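Local coordinates for receptor-like protein kinase ANXUR1 (Arabidopsis thaliana, PDB 6FIG), which is a plant receptor kinase of the malectin-like family involved in reproduction, whose ectodomain probably senses extracellular signals for a cytoplasmic serine/threonine kinase, at residues K20-D25 with S48-M53; S201-S204 with T208-W211; I369-M372 with N377-G380; A168-V171 with D175-M178. All blocks are in the same frame, centred on the assembly; numbering follows the deposited sequence.

Interaction 1: residues K20-D25 with S48-M53. With CA (calcium ion), chain I; EDO (1,2-ethanediol), chain J.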
loop_
_atom_site.group_PDB
_atom_site.type_symbol
_atom_site.label_atom_id
_atom_site.label_comp_id
_atom_site.label_asym_id
_atom_site.label_seq_id
_atom_site.Cartn_x
_atom_site.Cartn_y
_atom_site.Cartn_z
ATOM N N LYS A 20 -5.217 8.619 -1.849
ATOM C CA LYS A 20 -3.903 8.426 -2.440
ATOM C C LYS A 20 -3.032 9.622 -2.053
ATOM O O LYS A 20 -3.489 10.759 -2.161
ATOM C CB LYS A 20 -3.998 8.347 -3.957
ATOM C CG LYS A 20 -2.676 8.112 -4.677
ATOM C CD LYS A 20 -2.881 8.010 -6.185
ATOM C CE LYS A 20 -3.387 6.640 -6.605
ATOM N NZ LYS A 20 -2.312 5.641 -6.816
ATOM N N LYS A 21 -1.816 9.345 -1.581
ATOM C CA LYS A 21 -0.877 10.398 -1.199
ATOM C C LYS A 21 -0.069 10.811 -2.413
ATOM O O LYS A 21 0.407 9.969 -3.172
ATOM C CB LYS A 21 0.057 9.945 -0.078
ATOM C CG LYS A 21 -0.635 9.806 1.268
ATOM C CD LYS A 21 0.340 9.367 2.358
ATOM C CE LYS A 21 -0.337 8.499 3.405
ATOM N NZ LYS A 21 -0.812 7.201 2.858
ATOM N N TRP A 22 0.070 12.122 -2.601
ATOM C CA TRP A 22 0.850 12.677 -3.704
ATOM C C TRP A 22 1.926 13.608 -3.143
ATOM O O TRP A 22 1.773 14.178 -2.053
ATOM C CB TRP A 22 -0.040 13.487 -4.641
ATOM C CG TRP A 22 -1.096 12.722 -5.358
ATOM C CD1 TRP A 22 -2.279 12.294 -4.856
ATOM C CD2 TRP A 22 -1.075 12.316 -6.732
ATOM N NE1 TRP A 22 -3.009 11.657 -5.830
ATOM C CE2 TRP A 22 -2.289 11.649 -6.990
ATOM C CE3 TRP A 22 -0.145 12.445 -7.765
ATOM C CZ2 TRP A 22 -2.607 11.116 -8.246
ATOM C CZ3 TRP A 22 -0.466 11.914 -9.015
ATOM C CH2 TRP A 22 -1.677 11.242 -9.235
ATOM N N GLU A 23 3.015 13.743 -3.893
ATOM C CA GLU A 23 4.120 14.625 -3.530
ATOM C C GLU A 23 4.534 15.489 -4.713
ATOM O O GLU A 23 4.190 15.186 -5.853
ATOM C CB GLU A 23 5.318 13.817 -3.021
ATOM C CG GLU A 23 6.036 12.975 -4.070
ATOM C CD GLU A 23 7.227 12.241 -3.494
ATOM O OE1 GLU A 23 8.158 12.899 -3.003
ATOM O OE2 GLU A 23 7.232 11.007 -3.514
ATOM N N PRO A 24 5.275 16.587 -4.448
ATOM C CA PRO A 24 5.778 17.386 -5.557
ATOM C C PRO A 24 6.695 16.619 -6.504
ATOM O O PRO A 24 7.409 15.693 -6.079
ATOM C CB PRO A 24 6.576 18.487 -4.855
ATOM C CG PRO A 24 5.930 18.621 -3.520
ATOM C CD PRO A 24 5.601 17.203 -3.146
ATOM N N ASP A 25 6.677 17.017 -7.777
ATOM C CA ASP A 25 7.500 16.373 -8.801
ATOM C C ASP A 25 8.928 16.891 -8.866
ATOM O O ASP A 25 9.760 16.320 -9.567
ATOM C CB ASP A 25 6.837 16.497 -10.175
ATOM C CG ASP A 25 6.769 17.931 -10.686
ATOM O OD1 ASP A 25 6.715 18.874 -9.866
ATOM O OD2 ASP A 25 6.742 18.125 -11.914
ATOM N N SER A 48 -11.454 15.392 -7.348
ATOM C CA SER A 48 -10.454 16.017 -6.490
ATOM C C SER A 48 -9.759 17.161 -7.219
ATOM O O SER A 48 -9.715 17.166 -8.444
ATOM C CB SER A 48 -9.412 14.965 -6.122
ATOM O OG SER A 48 -8.565 15.416 -5.094
ATOM N N THR A 49 -9.185 18.090 -6.465
ATOM C CA THR A 49 -8.247 19.068 -7.038
ATOM C C THR A 49 -6.835 18.458 -7.190
ATOM O O THR A 49 -5.964 19.094 -7.778
ATOM C CB THR A 49 -8.142 20.363 -6.207
ATOM O OG1 THR A 49 -7.591 20.074 -4.919
ATOM C CG2 THR A 49 -9.501 21.060 -6.044
ATOM N N VAL A 50 -6.618 17.243 -6.656
ATOM C CA VAL A 50 -5.309 16.576 -6.650
ATOM C C VAL A 50 -5.357 15.380 -7.614
ATOM O O VAL A 50 -6.214 14.514 -7.436
ATOM C CB VAL A 50 -5.003 16.051 -5.225
ATOM C CG1 VAL A 50 -3.679 15.299 -5.184
ATOM C CG2 VAL A 50 -5.015 17.189 -4.201
ATOM N N PRO A 51 -4.491 15.283 -8.638
ATOM C CA PRO A 51 -3.413 16.210 -8.977
ATOM C C PRO A 51 -3.828 17.286 -9.992
ATOM O O PRO A 51 -2.990 18.099 -10.393
ATOM C CB PRO A 51 -2.399 15.273 -9.644
ATOM C CG PRO A 51 -3.255 14.319 -10.387
ATOM C CD PRO A 51 -4.445 14.074 -9.488
ATOM N N TYR A 52 -5.100 17.298 -10.378
ATOM C CA TYR A 52 -5.551 17.960 -11.606
ATOM C C TYR A 52 -5.440 19.491 -11.670
ATOM O O TYR A 52 -5.240 20.016 -12.757
ATOM C CB TYR A 52 -6.989 17.548 -11.930
ATOM C CG TYR A 52 -7.156 16.061 -12.128
ATOM C CD1 TYR A 52 -6.675 15.435 -13.277
ATOM C CD2 TYR A 52 -7.783 15.275 -11.158
ATOM C CE1 TYR A 52 -6.824 14.070 -13.458
ATOM C CE2 TYR A 52 -7.937 13.907 -11.335
ATOM C CZ TYR A 52 -7.463 13.317 -12.484
ATOM O OH TYR A 52 -7.586 11.962 -12.664
ATOM N N MET A 53 -5.569 20.203 -10.545
ATOM C CA MET A 53 -5.607 21.666 -10.586
ATOM C C MET A 53 -4.236 22.322 -10.679
ATOM O O MET A 53 -4.155 23.535 -10.820
ATOM C CB MET A 53 -6.384 22.235 -9.389
ATOM C CG MET A 53 -7.876 21.964 -9.489
ATOM S SD MET A 53 -8.665 22.795 -10.890
ATOM C CE MET A 53 -8.720 24.488 -10.323
HETATM CA CA CA I . -0.589 18.597 -10.314
HETATM C C1 EDO J . 3.860 9.714 -1.968
HETATM O O1 EDO J . 3.097 10.732 -2.621
HETATM C C2 EDO J . 4.383 8.809 -3.069
HETATM O O2 EDO J . 5.058 9.572 -4.069
#
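W22, on strand 21-24, lays one face of its indole against V50 and P51 of the loop that precedes strand 54-58. The two neighbours divide that face between them. CG1 of V50 sits over the five-membered ring of W22, 3.7 Å from its centroid and 27° off the normal, while CG of P51 covers the six-membered ring, 4.0 Å from its centroid; both are CH-pi contacts. The valine methyl comes close, with V50 CG1 3.3 Å from W22 CD1, and P51 CG lies 3.6 Å from W22 CH2 near the far end of the indole. V50 brings CG1 there by holding it opposite its own backbone N (chi1 178°). A cis peptide bond joins V50 to P51.

Behind this layer, S48 shapes the loop through an ST turn, in which V50 N donates to S48 OG over 3.1 Å. The backbone bond from M53 N to T49 O closes the following turn. On the tryptophan's side, W22 NE1 is hydrogen-bonded to D16 OD2, and Y79 packs edge-to-face with the indole.

P51 also turns its carbonyl to a calcium ion, with P51 O 2.5 Å from the metal; S7 OG and the carbonyls of C8, T54 and N154 are among its other ligands. One residue thus offers its ring to an aromatic face and its oxygen to a cation. The contact is apolar between the two segments, with no hydrogen bond across it, and its chemistry is consistent with the indole packing and the placing of the calcium ligand being coupled through P51.

Interaction 2: residues S201-S204 with T208-W211; sequences SQDS and TRTW
D203 and R209 form a side-on salt bridge across a short loop of the malectin-like domain, between strands 185-192 and 212-213. From its CB the aspartate reaches into the turn of chain that follows: D203 CB lies 3.4 Å from R209 O, and CG is carried inward opposite the backbone N (chi1 -173°). Beyond CG each carboxylate oxygen takes two donors. D203 OD2 receives R209 NE through its syn lone pair, a nearly straight bond of 2.7 Å lying close to the guanidinium plane. The same D203 OD2 is met from above the carboxylate plane by the backbone, R209 N at 2.8 Å, so the arginine grips it by both main chain and side chain.

D203 OD1 accepts R209 NH2 at 3.0 Å and W211 NE1 at 2.9 Å, the two approaching from opposite faces of the carboxylate. Carboxylate and guanidinium planes are turned 49° apart. Four bonds therefore fix the rotation of a buried acid, and this setting would probably keep it ionised.

The guanidinium is also held from outside, its NH2 donating to S243 O, while S204 OG is hydrogen-bonded to V242 O. A water accepts from T208 N and lies within reach of D203 O, and T208 OG1 is hydrogen-bonded to K20 NZ. The indole of W211 does a second job besides its N-H: W211 CZ2 lies 3.8 Å above the guanidinium plane of R209, over its centre.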
loop_
_atom_site.group_PDB
_atom_site.type_symbol
_atom_site.label_atom_id
_atom_site.label_comp_id
_atom_site.label_asym_id
_atom_site.label_seq_id
_atom_site.Cartn_x
_atom_site.Cartn_y
_atom_site.Cartn_z
ATOM N N SER A 201 -8.274 2.554 -4.398
ATOM C CA SER A 201 -8.033 2.162 -3.013
ATOM C C SER A 201 -8.483 0.735 -2.679
ATOM O O SER A 201 -8.060 0.170 -1.685
ATOM C CB SER A 201 -8.710 3.160 -2.063
ATOM O OG SER A 201 -10.119 3.107 -2.234
ATOM N N GLN A 202 -9.390 0.167 -3.467
ATOM C CA GLN A 202 -9.875 -1.189 -3.245
ATOM C C GLN A 202 -9.265 -2.220 -4.201
ATOM O O GLN A 202 -9.595 -3.396 -4.138
ATOM C CB GLN A 202 -11.401 -1.204 -3.344
ATOM C CG GLN A 202 -12.058 -0.520 -2.153
ATOM C CD GLN A 202 -11.899 -1.339 -0.875
ATOM O OE1 GLN A 202 -12.052 -2.574 -0.888
ATOM N NE2 GLN A 202 -11.599 -0.674 0.219
ATOM N N ASP A 203 -8.362 -1.778 -5.060
ATOM C CA ASP A 203 -7.732 -2.667 -6.041
ATOM C C ASP A 203 -6.770 -3.619 -5.352
ATOM O O ASP A 203 -6.207 -3.276 -4.301
ATOM C CB ASP A 203 -6.973 -1.846 -7.075
ATOM C CG ASP A 203 -6.435 -2.683 -8.210
ATOM O OD1 ASP A 203 -7.087 -3.709 -8.573
ATOM O OD2 ASP A 203 -5.403 -2.314 -8.783
ATOM N N SER A 204 -6.569 -4.800 -5.941
ATOM C CA SER A 204 -5.613 -5.775 -5.425
ATOM C C SER A 204 -4.200 -5.471 -5.910
ATOM O O SER A 204 -3.991 -4.587 -6.730
ATOM C CB SER A 204 -6.005 -7.185 -5.838
ATOM O OG SER A 204 -6.067 -7.280 -7.242
ATOM N N THR A 208 -3.681 0.121 -7.340
ATOM C CA THR A 208 -4.595 1.257 -7.461
ATOM C C THR A 208 -5.238 1.502 -8.819
ATOM O O THR A 208 -5.510 2.641 -9.199
ATOM C CB THR A 208 -4.013 2.573 -6.854
ATOM O OG1 THR A 208 -2.853 3.013 -7.582
ATOM C CG2 THR A 208 -3.692 2.396 -5.400
ATOM N N ARG A 209 -5.524 0.408 -9.530
ATOM C CA ARG A 209 -6.308 0.450 -10.756
ATOM C C ARG A 209 -7.779 0.695 -10.429
ATOM O O ARG A 209 -8.314 0.143 -9.471
ATOM C CB ARG A 209 -6.230 -0.872 -11.512
ATOM C CG ARG A 209 -4.838 -1.250 -11.980
ATOM C CD ARG A 209 -4.741 -2.729 -12.343
ATOM N NE ARG A 209 -4.993 -3.560 -11.184
ATOM C CZ ARG A 209 -4.882 -4.891 -11.138
ATOM N NH1 ARG A 209 -4.521 -5.598 -12.200
ATOM N NH2 ARG A 209 -5.182 -5.515 -10.011
ATOM N N THR A 210 -8.421 1.527 -11.233
ATOM C CA THR A 210 -9.848 1.743 -11.120
ATOM C C THR A 210 -10.551 0.786 -12.080
ATOM O O THR A 210 -10.167 0.681 -13.231
ATOM C CB THR A 210 -10.203 3.192 -11.459
ATOM O OG1 THR A 210 -9.480 4.043 -10.566
ATOM C CG2 THR A 210 -11.677 3.448 -11.268
ATOM N N TRP A 211 -11.580 0.098 -11.596
ATOM C CA TRP A 211 -12.384 -0.806 -12.446
ATOM C C TRP A 211 -13.766 -0.166 -12.615
ATOM O O TRP A 211 -14.480 0.037 -11.642
ATOM C CB TRP A 211 -12.484 -2.191 -11.833
ATOM C CG TRP A 211 -11.179 -2.856 -11.544
ATOM C CD1 TRP A 211 -10.288 -2.540 -10.533
ATOM C CD2 TRP A 211 -10.575 -3.922 -12.290
ATOM N NE1 TRP A 211 -9.197 -3.378 -10.602
ATOM C CE2 TRP A 211 -9.345 -4.227 -11.671
ATOM C CE3 TRP A 211 -10.980 -4.680 -13.408
ATOM C CZ2 TRP A 211 -8.508 -5.220 -12.143
ATOM C CZ3 TRP A 211 -10.154 -5.672 -13.855
ATOM C CH2 TRP A 211 -8.936 -5.938 -13.233
HETATM O O HOH W 1 -4.620 -0.822 -4.575
#

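Interaction 3: residues I369-M372 with N377-G380; sequences IFKM and NLAG
K371 and L378 meet where the chain, having run out along strand 363-372, returns as an irregular segment whose closest CA approach is 7.2 Å, from M372 CA to L378 CA. The strand belongs to the malectin-like fold, in which it pairs with strands 185-192 and 278-287, and the returning segment opens with an Asx turn.

K371 points toward that segment. Its CG stands opposite the backbone N (chi1 -177°) and the chain bends at chi3 (-72°), which brings the ammonium group to the leucine carbonyl. K371 NZ donates to L378 O over 2.8 Å, tilted 20° from the carbonyl plane. The lysine and leucine side chains run antiparallel alongside one another, and L378 CD2 rests by the lysine methylenes, 3.7 Å from K371 CD. The same methyl touches the strand backbone, with L378 CD2 3.5 Å from K371 O. Aliphatic shaft and charged tip are thus both engaged by one residue.

The ammonium has further company: D275 OD2 makes a salt bridge to it, Q186 OE1 a hydrogen bond, and F278 a cation-pi contact. With a carboxylate this near, the buried lysine probably stays protonated.

Within 377-380 the amide of N377 clasps the backbone two residues on, using both of its ends. A379 N donates to N377 OD1 at 2.9 Å, from above the amide plane, which closes the Asx turn. In the other direction N377 ND2 reaches A379 O at 3.1 Å, lying in the carbonyl plane on a lone pair.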
loop_
_atom_site.group_PDB
_atom_site.type_symbol
_atom_site.label_atom_id
_atom_site.label_comp_id
_atom_site.label_asym_id
_atom_site.label_seq_id
_atom_site.Cartn_x
_atom_site.Cartn_y
_atom_site.Cartn_z
ATOM N N ILE A 369 -8.893 -4.253 -21.704
ATOM C CA ILE A 369 -8.433 -4.171 -23.081
ATOM C C ILE A 369 -7.091 -3.451 -23.075
ATOM O O ILE A 369 -7.014 -2.336 -22.553
ATOM C CB ILE A 369 -9.434 -3.459 -23.984
ATOM C CG1 ILE A 369 -10.778 -4.218 -23.939
ATOM C CG2 ILE A 369 -8.875 -3.358 -25.398
ATOM C CD1 ILE A 369 -11.869 -3.620 -24.758
ATOM N N PHE A 370 -6.069 -4.107 -23.616
ATOM C CA PHE A 370 -4.709 -3.534 -23.709
ATOM C C PHE A 370 -4.250 -3.401 -25.156
ATOM O O PHE A 370 -4.459 -4.297 -25.966
ATOM C CB PHE A 370 -3.728 -4.450 -23.007
ATOM C CG PHE A 370 -4.058 -4.686 -21.571
ATOM C CD1 PHE A 370 -3.730 -3.743 -20.597
ATOM C CD2 PHE A 370 -4.700 -5.848 -21.183
ATOM C CE1 PHE A 370 -4.067 -3.967 -19.268
ATOM C CE2 PHE A 370 -5.024 -6.062 -19.855
ATOM C CZ PHE A 370 -4.711 -5.126 -18.914
ATOM N N LYS A 371 -3.631 -2.269 -25.476
ATOM C CA LYS A 371 -2.924 -2.090 -26.749
ATOM C C LYS A 371 -1.506 -2.585 -26.630
ATOM O O LYS A 371 -0.817 -2.177 -25.709
ATOM C CB LYS A 371 -2.888 -0.608 -27.089
ATOM C CG LYS A 371 -2.256 -0.251 -28.412
ATOM C CD LYS A 371 -1.969 1.244 -28.482
ATOM C CE LYS A 371 -3.229 2.065 -28.630
ATOM N NZ LYS A 371 -2.907 3.499 -28.483
ATOM N N MET A 372 -1.051 -3.403 -27.558
ATOM C CA MET A 372 0.342 -3.823 -27.602
ATOM C C MET A 372 1.146 -2.833 -28.431
ATOM O O MET A 372 0.651 -2.302 -29.433
ATOM C CB MET A 372 0.464 -5.200 -28.250
ATOM C CG MET A 372 -0.311 -6.274 -27.532
ATOM S SD MET A 372 0.021 -7.906 -28.205
ATOM C CE MET A 372 1.715 -8.160 -27.684
ATOM N N ASN A 377 6.104 1.864 -30.246
ATOM C CA ASN A 377 5.161 2.960 -30.229
ATOM C C ASN A 377 3.809 2.488 -29.740
ATOM O O ASN A 377 3.342 1.404 -30.111
ATOM C CB ASN A 377 4.983 3.559 -31.630
ATOM C CG ASN A 377 3.886 4.601 -31.665
ATOM O OD1 ASN A 377 3.971 5.637 -30.998
ATOM N ND2 ASN A 377 2.809 4.304 -32.379
ATOM N N LEU A 378 3.188 3.315 -28.906
ATOM C CA LEU A 378 1.807 3.157 -28.459
ATOM C C LEU A 378 0.940 4.374 -28.795
ATOM O O LEU A 378 -0.247 4.399 -28.495
ATOM C CB LEU A 378 1.802 2.916 -26.946
ATOM C CG LEU A 378 2.315 1.537 -26.497
ATOM C CD1 LEU A 378 2.678 1.502 -25.018
ATOM C CD2 LEU A 378 1.248 0.476 -26.781
ATOM N N ALA A 379 1.508 5.410 -29.398
ATOM C CA ALA A 379 0.755 6.626 -29.669
ATOM C C ALA A 379 -0.216 6.419 -30.813
ATOM O O ALA A 379 0.146 5.862 -31.852
ATOM C CB ALA A 379 1.695 7.782 -30.010
ATOM N N GLY A 380 -1.423 6.945 -30.625
ATOM C CA GLY A 380 -2.458 6.973 -31.645
ATOM C C GLY A 380 -2.826 8.395 -31.995
ATOM O O GLY A 380 -2.290 9.356 -31.425
#

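Interaction 4: residues A168-V171 with D175-M178; sequences AALV and DQTM
A168 and M178 exchange two backbone hydrogen bonds in the antiparallel hairpin of strands 167-170 and 177-179. M178 N donates to A168 O over 2.8 Å, and A168 N returns the bond to M178 O at 2.9 Å. Closer to the turn, L170 N donates to Q176 O at 3.0 Å, with the donor tilted from the carbonyl plane. Between these lies the non-hydrogen-bonded pair A169 and T177, where the strands come within 4.6 Å from A169 CA to T177 CA. A168 O also takes a CA-H...O contact from T177 CA at 3.2 Å.

Outside the backbone, the main apolar contact is diagonal. L170 crosses M178, and in the conformer given, one of two, L170 CD2 lies 3.7 Å from M178 CG. The other leucine methyl, L170 CD1, turns toward the sulfur of that conformer and reaches CB of Q176, which is exposed.

Strand 167-170 runs parallel to strand 327-336 on its other edge, where the backbone of A169 bonds to D331 and A333. A168 and M178 both touch A333, and each extends to strand 278-287, A168 on I281 and M178 on T279.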
loop_
_atom_site.group_PDB
_atom_site.type_symbol
_atom_site.label_atom_id
_atom_site.label_comp_id
_atom_site.label_asym_id
_atom_site.label_seq_id
_atom_site.Cartn_x
_atom_site.Cartn_y
_atom_site.Cartn_z
ATOM N N ALA A 168 -1.527 -14.556 -25.457
ATOM C CA ALA A 168 -2.933 -14.350 -25.772
ATOM C C ALA A 168 -3.259 -15.121 -27.038
ATOM O O ALA A 168 -2.445 -15.164 -27.958
ATOM C CB ALA A 168 -3.207 -12.869 -25.983
ATOM N N ALA A 169 -4.430 -15.740 -27.048
ATOM C CA ALA A 169 -4.882 -16.553 -28.180
ATOM C C ALA A 169 -5.342 -15.629 -29.301
ATOM O O ALA A 169 -6.212 -14.804 -29.086
ATOM C CB ALA A 169 -6.033 -17.455 -27.734
ATOM N N LEU A 170 -4.775 -15.781 -30.492
ATOM C CA LEU A 170 -5.184 -14.955 -31.624
ATOM C C LEU A 170 -6.564 -15.392 -32.081
ATOM O O LEU A 170 -6.776 -16.567 -32.405
ATOM C CB LEU A 170 -4.180 -15.002 -32.778
ATOM C CG LEU A 170 -3.052 -13.969 -32.640
ATOM C CD1 LEU A 170 -1.830 -14.390 -33.442
ATOM C CD2 LEU A 170 -3.518 -12.572 -33.058
ATOM N N VAL A 171 -7.478 -14.435 -32.080
ATOM C CA VAL A 171 -8.880 -14.645 -32.421
ATOM C C VAL A 171 -9.008 -15.147 -33.858
ATOM O O VAL A 171 -8.272 -14.717 -34.745
ATOM C CB VAL A 171 -9.671 -13.328 -32.241
ATOM C CG1 VAL A 171 -11.076 -13.446 -32.819
ATOM C CG2 VAL A 171 -9.738 -12.960 -30.767
ATOM N N ASP A 175 -4.413 -22.301 -31.975
ATOM C CA ASP A 175 -3.007 -22.538 -31.611
ATOM C C ASP A 175 -2.031 -21.536 -32.259
ATOM O O ASP A 175 -0.905 -21.899 -32.641
ATOM C CB ASP A 175 -2.578 -23.996 -31.936
ATOM C CG ASP A 175 -3.405 -25.044 -31.195
ATOM O OD1 ASP A 175 -3.880 -24.763 -30.068
ATOM O OD2 ASP A 175 -3.561 -26.161 -31.742
ATOM N N GLN A 176 -2.477 -20.293 -32.416
ATOM C CA GLN A 176 -1.589 -19.182 -32.749
ATOM C C GLN A 176 -1.719 -18.215 -31.584
ATOM O O GLN A 176 -2.839 -17.908 -31.177
ATOM C CB GLN A 176 -2.001 -18.470 -34.042
ATOM C CG GLN A 176 -1.734 -19.263 -35.325
ATOM C CD GLN A 176 -1.631 -18.394 -36.581
ATOM O OE1 GLN A 176 -1.648 -17.163 -36.515
ATOM N NE2 GLN A 176 -1.516 -19.038 -37.728
ATOM N N THR A 177 -0.588 -17.767 -31.042
ATOM C CA THR A 177 -0.607 -16.822 -29.919
ATOM C C THR A 177 0.245 -15.612 -30.178
ATOM O O THR A 177 1.131 -15.605 -31.045
ATOM C CB THR A 177 -0.128 -17.454 -28.602
ATOM O OG1 THR A 177 1.226 -17.888 -28.739
ATOM C CG2 THR A 177 -1.028 -18.617 -28.216
ATOM N N MET A 178 -0.077 -14.586 -29.407
ATOM C CA MET A 178 0.696 -13.343 -29.344
ATOM C C MET A 178 1.362 -13.347 -27.981
ATOM O O MET A 178 0.712 -13.616 -26.982
ATOM C CB MET A 178 -0.189 -12.088 -29.407
ATOM C CG MET A 178 -0.754 -11.701 -30.762
ATOM S SD MET A 178 0.424 -11.467 -32.099
ATOM C CE MET A 178 1.233 -9.931 -31.655
#

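Interactions 1, 2 and 3 are buried, whereas interaction 4 is a surface hairpin whose strength lies in backbone bonds. The buried contacts differ in kind: interaction 1 is apolar beside a calcium ion, interaction 2 places an acid among several N-H donors, and interaction 3 joins a lysine tip to a backbone carbonyl. Interactions 1 and 2 touch through K20 and T208. Interactions 3 and 4 touch loosely through M372 and one conformer of M178; the strand of interaction 3 pairs with strand 278-287, which side chains of interaction 4 also touch. Interactions 1 and 4 lie on opposite sides of the chain's centre, their own centres about 40 Å apart.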